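Local coordinates for entry-fusion complex associated protein OPG083 (Vaccinia virus, PDB 6CJ6) that forms part of the poxvirus entry-fusion complex, which merges viral and cellular membranes and opens a pore for the virion core to enter the cytoplasm, at residues K121-E126 / I154-N159; L10-I15 / H134-I139. One frame throughout, in Å; residues are numbered along the deposited sequence.

Interaction 1 of 2, residues K121-E126 / I154-N159; sequences KLDIGE and IVKSLN. With PDO (1,3-propandiol), chain Z; EDO (1,2-ethanediol), chain N.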
ATOM      1  N   LYS A 121       9.052  10.991  -0.429  1.00 28.65           N
ATOM      2  CA  LYS A 121       8.550  10.948   0.936  1.00 35.09           C
ATOM      3  C   LYS A 121       7.255  10.147   0.950  1.00 35.65           C
ATOM      4  O   LYS A 121       6.458  10.223   0.012  1.00 38.16           O
ATOM      5  CB  LYS A 121       8.283  12.368   1.445  1.00 28.92           C
ATOM      6  CG  LYS A 121       7.687  12.446   2.845  1.00 43.37           C
ATOM      7  CD  LYS A 121       6.241  12.931   2.824  1.00 41.43           C
ATOM      8  CE  LYS A 121       6.145  14.367   2.334  1.00 45.13           C
ATOM      9  NZ  LYS A 121       4.744  14.867   2.325  1.00 52.34           N
ATOM     10  N   LEU A 122       7.053   9.366   2.010  1.00 28.69           N
ATOM     11  CA  LEU A 122       5.863   8.536   2.142  1.00 29.48           C
ATOM     12  C   LEU A 122       5.225   8.765   3.504  1.00 32.26           C
ATOM     13  O   LEU A 122       5.901   8.671   4.534  1.00 25.03           O
ATOM     14  CB  LEU A 122       6.204   7.054   1.956  1.00 28.27           C
ATOM     15  CG  LEU A 122       5.124   6.258   1.220  1.00 39.50           C
ATOM     16  CD1 LEU A 122       4.791   6.941  -0.095  1.00 35.53           C
ATOM     17  CD2 LEU A 122       5.569   4.830   0.976  1.00 40.59           C
ATOM     18  N   ASP A 123       3.925   9.056   3.504  1.00 29.82           N
ATOM     19  CA  ASP A 123       3.164   9.336   4.719  1.00 30.98           C
ATOM     20  C   ASP A 123       2.357   8.088   5.067  1.00 28.75           C
ATOM     21  O   ASP A 123       1.476   7.680   4.304  1.00 35.48           O
ATOM     22  CB  ASP A 123       2.247  10.537   4.487  1.00 30.32           C
ATOM     23  CG  ASP A 123       1.475  10.950   5.731  1.00 32.12           C
ATOM     24  OD1 ASP A 123       1.633  10.308   6.790  1.00 31.35           O
ATOM     25  OD2 ASP A 123       0.704  11.929   5.646  1.00 36.03           O
ATOM     26  N   ILE A 124       2.653   7.486   6.218  1.00 28.92           N
ATOM     27  CA  ILE A 124       1.982   6.255   6.618  1.00 27.94           C
ATOM     28  C   ILE A 124       0.823   6.562   7.558  1.00 25.88           C
ATOM     29  O   ILE A 124       0.186   5.646   8.087  1.00 25.86           O
ATOM     30  CB  ILE A 124       2.954   5.238   7.242  1.00 30.75           C
ATOM     31  CG1 ILE A 124       3.511   5.767   8.566  1.00 27.82           C
ATOM     32  CG2 ILE A 124       4.082   4.893   6.274  1.00 35.50           C
ATOM     33  CD1 ILE A 124       4.298   4.737   9.321  1.00 32.73           C
ATOM     34  N   GLY A 125       0.540   7.843   7.770  1.00 20.21           N
ATOM     35  CA  GLY A 125      -0.550   8.218   8.650  1.00 28.40           C
ATOM     36  C   GLY A 125      -0.280   7.917  10.111  1.00 26.89           C
ATOM     37  O   GLY A 125       0.605   8.522  10.718  1.00 30.37           O
ATOM     38  N   GLU A 126      -1.037   6.987  10.690  1.00 29.49           N
ATOM     39  CA  GLU A 126      -0.961   6.680  12.114  1.00 30.56           C
ATOM     40  C   GLU A 126      -0.494   5.244  12.288  1.00 30.52           C
ATOM     41  O   GLU A 126      -1.199   4.306  11.897  1.00 32.46           O
ATOM     42  CB  GLU A 126      -2.328   6.853  12.778  1.00 39.42           C
ATOM     43  CG  GLU A 126      -3.053   8.136  12.416  1.00 42.27           C
ATOM     44  CD  GLU A 126      -4.561   7.956  12.381  1.00 55.16           C
ATOM     45  OE1 GLU A 126      -5.039   6.845  12.700  1.00 51.87           O
ATOM     46  OE2 GLU A 126      -5.269   8.922  12.027  1.00 54.67           O
ATOM     47  N   ILE A 154      -3.510   3.586   0.202  1.00 24.11           N
ATOM     48  CA  ILE A 154      -4.024   2.334   0.748  1.00 22.98           C
ATOM     49  C   ILE A 154      -3.552   2.123   2.186  1.00 24.06           C
ATOM     50  O   ILE A 154      -4.319   1.650   3.036  1.00 24.19           O
ATOM     51  CB  ILE A 154      -3.658   1.162  -0.182  1.00 25.28           C
ATOM     52  CG1 ILE A 154      -4.436   1.276  -1.497  1.00 22.73           C
ATOM     53  CG2 ILE A 154      -3.917  -0.175   0.497  1.00 17.00           C
ATOM     54  CD1 ILE A 154      -4.150   0.167  -2.472  1.00 24.82           C
ATOM     55  N   VAL A 155      -2.292   2.461   2.485  1.00 24.13           N
ATOM     56  CA  VAL A 155      -1.808   2.365   3.865  1.00 22.93           C
ATOM     57  C   VAL A 155      -2.686   3.194   4.791  1.00 24.71           C
ATOM     58  O   VAL A 155      -3.259   2.685   5.758  1.00 26.17           O
ATOM     59  CB  VAL A 155      -0.334   2.797   3.970  1.00 26.38           C
ATOM     60  CG1 VAL A 155       0.045   2.995   5.434  1.00 33.35           C
ATOM     61  CG2 VAL A 155       0.585   1.776   3.334  1.00 28.00           C
ATOM     62  N   LYS A 156      -2.817   4.486   4.490  1.00 22.80           N
ATOM     63  CA  LYS A 156      -3.501   5.413   5.382  1.00 28.16           C
ATOM     64  C   LYS A 156      -4.975   5.082   5.583  1.00 34.75           C
ATOM     65  O   LYS A 156      -5.616   5.696   6.442  1.00 37.39           O
ATOM     66  CB  LYS A 156      -3.317   6.845   4.872  1.00 27.31           C
ATOM     67  CG  LYS A 156      -1.857   7.221   4.651  1.00 35.06           C
ATOM     68  CD  LYS A 156      -1.701   8.676   4.255  1.00 34.44           C
ATOM     69  CE  LYS A 156      -1.911   9.583   5.448  1.00 35.26           C
ATOM     70  NZ  LYS A 156      -1.910  11.020   5.061  1.00 46.35           N
ATOM     71  N   SER A 157      -5.526   4.130   4.828  1.00 34.69           N
ATOM     72  CA  SER A 157      -6.912   3.711   4.990  1.00 26.44           C
ATOM     73  C   SER A 157      -7.023   2.332   5.629  1.00 29.02           C
ATOM     74  O   SER A 157      -7.675   2.182   6.665  1.00 33.34           O
ATOM     75  CB  SER A 157      -7.645   3.751   3.643  1.00 33.90           C
ATOM     76  OG  SER A 157      -9.013   3.419   3.804  1.00 39.95           O
ATOM     77  N   LEU A 158      -6.392   1.313   5.038  1.00 26.31           N
ATOM     78  CA  LEU A 158      -6.471  -0.035   5.592  1.00 28.97           C
ATOM     79  C   LEU A 158      -5.778  -0.153   6.945  1.00 33.03           C
ATOM     80  O   LEU A 158      -6.065  -1.095   7.692  1.00 33.31           O
ATOM     81  CB  LEU A 158      -5.870  -1.053   4.621  1.00 25.96           C
ATOM     82  CG  LEU A 158      -6.527  -1.264   3.256  1.00 35.50           C
ATOM     83  CD1 LEU A 158      -5.861  -2.419   2.541  1.00 23.09           C
ATOM     84  CD2 LEU A 158      -8.007  -1.527   3.392  1.00 28.40           C
ATOM     85  N   ASN A 159      -4.872   0.771   7.273  1.00 30.34           N
ATOM     86  CA  ASN A 159      -4.160   0.710   8.544  1.00 30.94           C
ATOM     87  C   ASN A 159      -5.064   1.006   9.728  1.00 36.32           C
ATOM     88  O   ASN A 159      -4.730   0.629  10.857  1.00 39.89           O
ATOM     89  CB  ASN A 159      -3.026   1.728   8.551  1.00 34.59           C
ATOM     90  CG  ASN A 159      -1.871   1.293   9.400  1.00 40.96           C
ATOM     91  OD1 ASN A 159      -1.672   0.098   9.621  1.00 44.92           O
ATOM     92  ND2 ASN A 159      -1.095   2.256   9.884  1.00 40.30           N
TER
HETATM   93  C1  PDO Z 222     -10.245   7.065   4.509  1.00 60.16           C
HETATM   94  O1  PDO Z 222     -10.668   5.849   3.880  1.00 56.98           O
HETATM   95  C2  PDO Z 222      -9.737   8.035   3.449  1.00 55.65           C
HETATM   96  C3  PDO Z 222     -10.031   9.477   3.845  1.00 59.07           C
HETATM   97  O3  PDO Z 222     -10.208  10.269   2.666  1.00 66.93           O
HETATM   98  C1  EDO N 210      -3.560  11.402   8.464  1.00 52.53           C
HETATM   99  O1  EDO N 210      -4.044  11.042   7.165  1.00 46.36           O
HETATM  100  C2  EDO N 210      -2.285  12.225   8.320  1.00 46.66           C
HETATM  101  O2  EDO N 210      -1.452  12.017   9.466  1.00 43.07           O
HETATM  102  O   HOH W   1      -3.532   5.643   9.029  1.00 35.18           O
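D123 and K156 carry the charged part of this contact: NZ of K156 lies 2.8 Å from OD2 of D123 in a salt bridge that is also a hydrogen bond, and the two side chains cross at about a right angle. The ammonium comes from well above the carboxylate plane, 70° out of it. A bend about the CG–CD bond of the lysine (chi3 74°) swings CE toward the strand, 3.7 Å from CA of G125. Nearer the backbone, CD of K156 passes 3.3 Å from the carbonyl O of D123. The other carboxylate oxygen, OD1, accepts from the backbone N of G125 at 2.9 Å, closing an Asx turn; this N-H and the ammonium meet the carboxylate from the same face. The axes of 121-126 and 154-158 run almost parallel, 6° apart, laying a C-terminal turn of helix 145-158 beside the central strand of a three-stranded parallel sheet. The apolar part is small: CG1 of V155 packs 4.1 Å from CB of I124. Toward the end of the helix, a water accepts from the backbone N of E126 and donates weakly to the carbonyl O of K156. A 1,2-ethanediol, probably from the crystallisation liquor, receives a weak hydrogen bond from K156 NZ.

Interaction 2 of 2, residues L10-I15 / H134-I139; sequences LYNLFI and HMLLQI
The helical segment carrying Y11, N12 and I15 crosses the strand bearing L136, L137 and Q138 at 33°, with the two axes 8.5 Å apart at their closest. Y11 reaches over to the strand with CG anti to its backbone N (chi1 178°), and its OH donates a very short hydrogen bond, 2.5 Å, to the carbonyl O of Q138, which lies near the ring plane at the edge. On the same ring, CD2 is 3.5 Å from CD1 of L137, whose side chain crosses that of the tyrosine at about a right angle. One turn on, CB of I15 sits over one ring face, displaced toward the rim. A second polar link comes from N12, whose ND2 donates to the carbonyl O of L136 at 3.2 Å; the bond is bent, 137° at the hydrogen, and the donor stands above the carbonyl plane. OD1 of the same amide accepts from the backbone N of T9, just before the segment. I15 packs against Q138, its CG1 4.0 Å from CB and its CG2 methyl 3.5 Å from the amide oxygen OE1. Two successive helix residues thus bond to strand carbonyls two residues apart, in a buried helix-on-sheet packing in which helix 10-24 lies against the central strand of the parallel sheet 5-6, 133-141 and 47-53.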
ATOM      1  N   LEU A  10      -5.977  -4.647   8.459  1.00 34.32           N
ATOM      2  CA  LEU A  10      -6.274  -5.110   7.108  1.00 26.48           C
ATOM      3  C   LEU A  10      -5.109  -4.884   6.154  1.00 30.45           C
ATOM      4  O   LEU A  10      -4.941  -5.652   5.200  1.00 28.28           O
ATOM      5  CB  LEU A  10      -7.533  -4.433   6.570  1.00 33.55           C
ATOM      6  CG  LEU A  10      -8.843  -5.181   6.802  1.00 41.34           C
ATOM      7  CD1 LEU A  10      -9.981  -4.493   6.069  1.00 42.07           C
ATOM      8  CD2 LEU A  10      -8.702  -6.622   6.348  1.00 35.72           C
ATOM      9  N   TYR A  11      -4.301  -3.844   6.380  1.00 25.83           N
ATOM     10  CA  TYR A  11      -3.164  -3.614   5.497  1.00 23.31           C
ATOM     11  C   TYR A  11      -2.193  -4.786   5.518  1.00 30.79           C
ATOM     12  O   TYR A  11      -1.550  -5.074   4.502  1.00 28.44           O
ATOM     13  CB  TYR A  11      -2.453  -2.303   5.840  1.00 23.43           C
ATOM     14  CG  TYR A  11      -1.234  -2.055   4.977  1.00 25.51           C
ATOM     15  CD1 TYR A  11      -1.366  -1.668   3.650  1.00 31.88           C
ATOM     16  CD2 TYR A  11       0.048  -2.227   5.484  1.00 25.89           C
ATOM     17  CE1 TYR A  11      -0.256  -1.455   2.853  1.00 29.91           C
ATOM     18  CE2 TYR A  11       1.164  -2.009   4.699  1.00 26.59           C
ATOM     19  CZ  TYR A  11       1.006  -1.621   3.386  1.00 29.39           C
ATOM     20  OH  TYR A  11       2.114  -1.405   2.600  1.00 34.08           O
ATOM     21  N   ASN A  12      -2.076  -5.473   6.658  1.00 34.34           N
ATOM     22  CA  ASN A  12      -1.253  -6.677   6.719  1.00 32.59           C
ATOM     23  C   ASN A  12      -1.725  -7.712   5.707  1.00 27.87           C
ATOM     24  O   ASN A  12      -0.920  -8.291   4.970  1.00 25.77           O
ATOM     25  CB  ASN A  12      -1.282  -7.257   8.131  1.00 28.54           C
ATOM     26  CG  ASN A  12      -0.624  -6.349   9.146  1.00 40.40           C
ATOM     27  OD1 ASN A  12      -1.298  -5.596   9.853  1.00 38.89           O
ATOM     28  ND2 ASN A  12       0.701  -6.413   9.224  1.00 32.63           N
ATOM     29  N   LEU A  13      -3.036  -7.959   5.656  1.00 24.54           N
ATOM     30  CA  LEU A  13      -3.563  -8.908   4.682  1.00 32.70           C
ATOM     31  C   LEU A  13      -3.334  -8.419   3.258  1.00 29.43           C
ATOM     32  O   LEU A  13      -3.003  -9.212   2.367  1.00 34.41           O
ATOM     33  CB  LEU A  13      -5.050  -9.155   4.939  1.00 34.53           C
ATOM     34  CG  LEU A  13      -5.404  -9.625   6.350  1.00 38.40           C
ATOM     35  CD1 LEU A  13      -6.881  -9.975   6.449  1.00 46.37           C
ATOM     36  CD2 LEU A  13      -4.537 -10.808   6.755  1.00 52.15           C
ATOM     37  N   PHE A  14      -3.495  -7.114   3.024  1.00 31.58           N
ATOM     38  CA  PHE A  14      -3.307  -6.572   1.682  1.00 32.13           C
ATOM     39  C   PHE A  14      -1.863  -6.718   1.227  1.00 31.71           C
ATOM     40  O   PHE A  14      -1.592  -7.220   0.128  1.00 31.75           O
ATOM     41  CB  PHE A  14      -3.739  -5.104   1.640  1.00 29.82           C
ATOM     42  CG  PHE A  14      -3.236  -4.354   0.433  1.00 29.94           C
ATOM     43  CD1 PHE A  14      -3.913  -4.418  -0.773  1.00 28.49           C
ATOM     44  CD2 PHE A  14      -2.084  -3.585   0.509  1.00 32.21           C
ATOM     45  CE1 PHE A  14      -3.450  -3.732  -1.884  1.00 26.33           C
ATOM     46  CE2 PHE A  14      -1.616  -2.900  -0.596  1.00 27.35           C
ATOM     47  CZ  PHE A  14      -2.301  -2.973  -1.796  1.00 29.61           C
ATOM     48  N   ILE A  15      -0.915  -6.278   2.057  1.00 30.59           N
ATOM     49  CA  ILE A  15       0.474  -6.258   1.617  1.00 29.89           C
ATOM     50  C   ILE A  15       1.006  -7.673   1.429  1.00 27.40           C
ATOM     51  O   ILE A  15       1.781  -7.938   0.504  1.00 32.44           O
ATOM     52  CB  ILE A  15       1.349  -5.396   2.548  1.00 29.59           C
ATOM     53  CG1 ILE A  15       2.697  -5.106   1.882  1.00 37.87           C
ATOM     54  CG2 ILE A  15       1.547  -6.065   3.900  1.00 27.90           C
ATOM     55  CD1 ILE A  15       2.572  -4.376   0.558  1.00 28.06           C
ATOM     56  N   HIS A 134       2.909  -4.351  18.672  1.00 47.40           N
ATOM     57  CA  HIS A 134       3.528  -3.556  17.623  1.00 39.91           C
ATOM     58  C   HIS A 134       2.679  -3.657  16.365  1.00 40.46           C
ATOM     59  O   HIS A 134       2.081  -4.699  16.085  1.00 40.21           O
ATOM     60  CB  HIS A 134       4.960  -4.018  17.322  1.00 44.60           C
ATOM     61  CG  HIS A 134       5.042  -5.361  16.660  1.00 47.81           C
ATOM     62  ND1 HIS A 134       5.106  -6.540  17.372  1.00 52.50           N
ATOM     63  CD2 HIS A 134       5.082  -5.711  15.352  1.00 44.50           C
ATOM     64  CE1 HIS A 134       5.178  -7.557  16.532  1.00 48.60           C
ATOM     65  NE2 HIS A 134       5.163  -7.081  15.300  1.00 40.87           N
ATOM     66  N   MET A 135       2.627  -2.563  15.610  1.00 37.86           N
ATOM     67  CA  MET A 135       1.955  -2.544  14.315  1.00 34.26           C
ATOM     68  C   MET A 135       3.006  -2.732  13.228  1.00 35.82           C
ATOM     69  O   MET A 135       3.801  -1.826  12.961  1.00 29.98           O
ATOM     70  CB  MET A 135       1.179  -1.246  14.100  1.00 29.65           C
ATOM     71  CG  MET A 135       0.562  -1.151  12.712  1.00 31.97           C
ATOM     72  SD  MET A 135      -0.480   0.299  12.464  1.00 36.46           S
ATOM     73  CE  MET A 135      -1.832  -0.057  13.583  1.00 34.24           C
ATOM     74  N   LEU A 136       3.012  -3.910  12.612  1.00 37.35           N
ATOM     75  CA  LEU A 136       3.886  -4.149  11.474  1.00 34.52           C
ATOM     76  C   LEU A 136       3.312  -3.462  10.241  1.00 37.28           C
ATOM     77  O   LEU A 136       2.134  -3.631   9.913  1.00 36.06           O
ATOM     78  CB  LEU A 136       4.019  -5.650  11.219  1.00 37.70           C
ATOM     79  CG  LEU A 136       4.844  -6.020   9.987  1.00 38.74           C
ATOM     80  CD1 LEU A 136       6.316  -5.709  10.221  1.00 42.29           C
ATOM     81  CD2 LEU A 136       4.642  -7.480   9.612  1.00 39.93           C
ATOM     82  N   LEU A 137       4.152  -2.685   9.557  1.00 35.74           N
ATOM     83  CA  LEU A 137       3.727  -1.889   8.403  1.00 30.90           C
ATOM     84  C   LEU A 137       4.777  -2.063   7.306  1.00 29.12           C
ATOM     85  O   LEU A 137       5.746  -1.304   7.231  1.00 31.35           O
ATOM     86  CB  LEU A 137       3.557  -0.430   8.800  1.00 31.81           C
ATOM     87  CG  LEU A 137       2.447   0.342   8.097  1.00 32.77           C
ATOM     88  CD1 LEU A 137       1.142  -0.410   8.237  1.00 37.33           C
ATOM     89  CD2 LEU A 137       2.326   1.735   8.684  1.00 36.29           C
ATOM     90  N   GLN A 138       4.579  -3.069   6.457  1.00 28.74           N
ATOM     91  CA  GLN A 138       5.499  -3.341   5.359  1.00 37.71           C
ATOM     92  C   GLN A 138       5.251  -2.353   4.226  1.00 31.05           C
ATOM     93  O   GLN A 138       4.166  -2.338   3.634  1.00 30.24           O
ATOM     94  CB  GLN A 138       5.307  -4.772   4.869  1.00 35.49           C
ATOM     95  CG  GLN A 138       5.763  -5.817   5.862  1.00 34.99           C
ATOM     96  CD  GLN A 138       4.990  -7.106   5.739  1.00 42.45           C
ATOM     97  OE1 GLN A 138       3.888  -7.235   6.277  1.00 42.21           O
ATOM     98  NE2 GLN A 138       5.558  -8.072   5.026  1.00 40.99           N
ATOM     99  N   ILE A 139       6.254  -1.534   3.923  1.00 28.06           N
ATOM    100  CA  ILE A 139       6.182  -0.538   2.860  1.00 22.53           C
ATOM    101  C   ILE A 139       7.151  -0.962   1.765  1.00 28.25           C
ATOM    102  O   ILE A 139       8.357  -1.101   2.013  1.00 30.17           O
ATOM    103  CB  ILE A 139       6.497   0.875   3.380  1.00 21.97           C
ATOM    104  CG1 ILE A 139       5.248   1.524   3.981  1.00 39.45           C
ATOM    105  CG2 ILE A 139       7.034   1.756   2.268  1.00 25.00           C
ATOM    106  CD1 ILE A 139       4.849   0.991   5.331  1.00 32.69           C
TER

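In the fold
The centres of the two interactions lie 10 Å apart, and their segments alternate along the chain: 10-15, 121-126, 134-139, then 154-159. Strand 119-127 leads to strand 133-141, which leads to helix 145-158, so the C-terminal helix packs back on the first of these strands while the N-terminal helix 10-24 packs on the second. Each strand is central in its own three-stranded parallel sheet. The contacts also touch directly: CG2 of V155 meets CE1 of Y11 at 3.4 Å, and the N159 side chain packs on M135 and L137. Together they pack the first and last helices of the chain side by side against different sheets within one alpha-beta domain, predicted to lie on the virion surface.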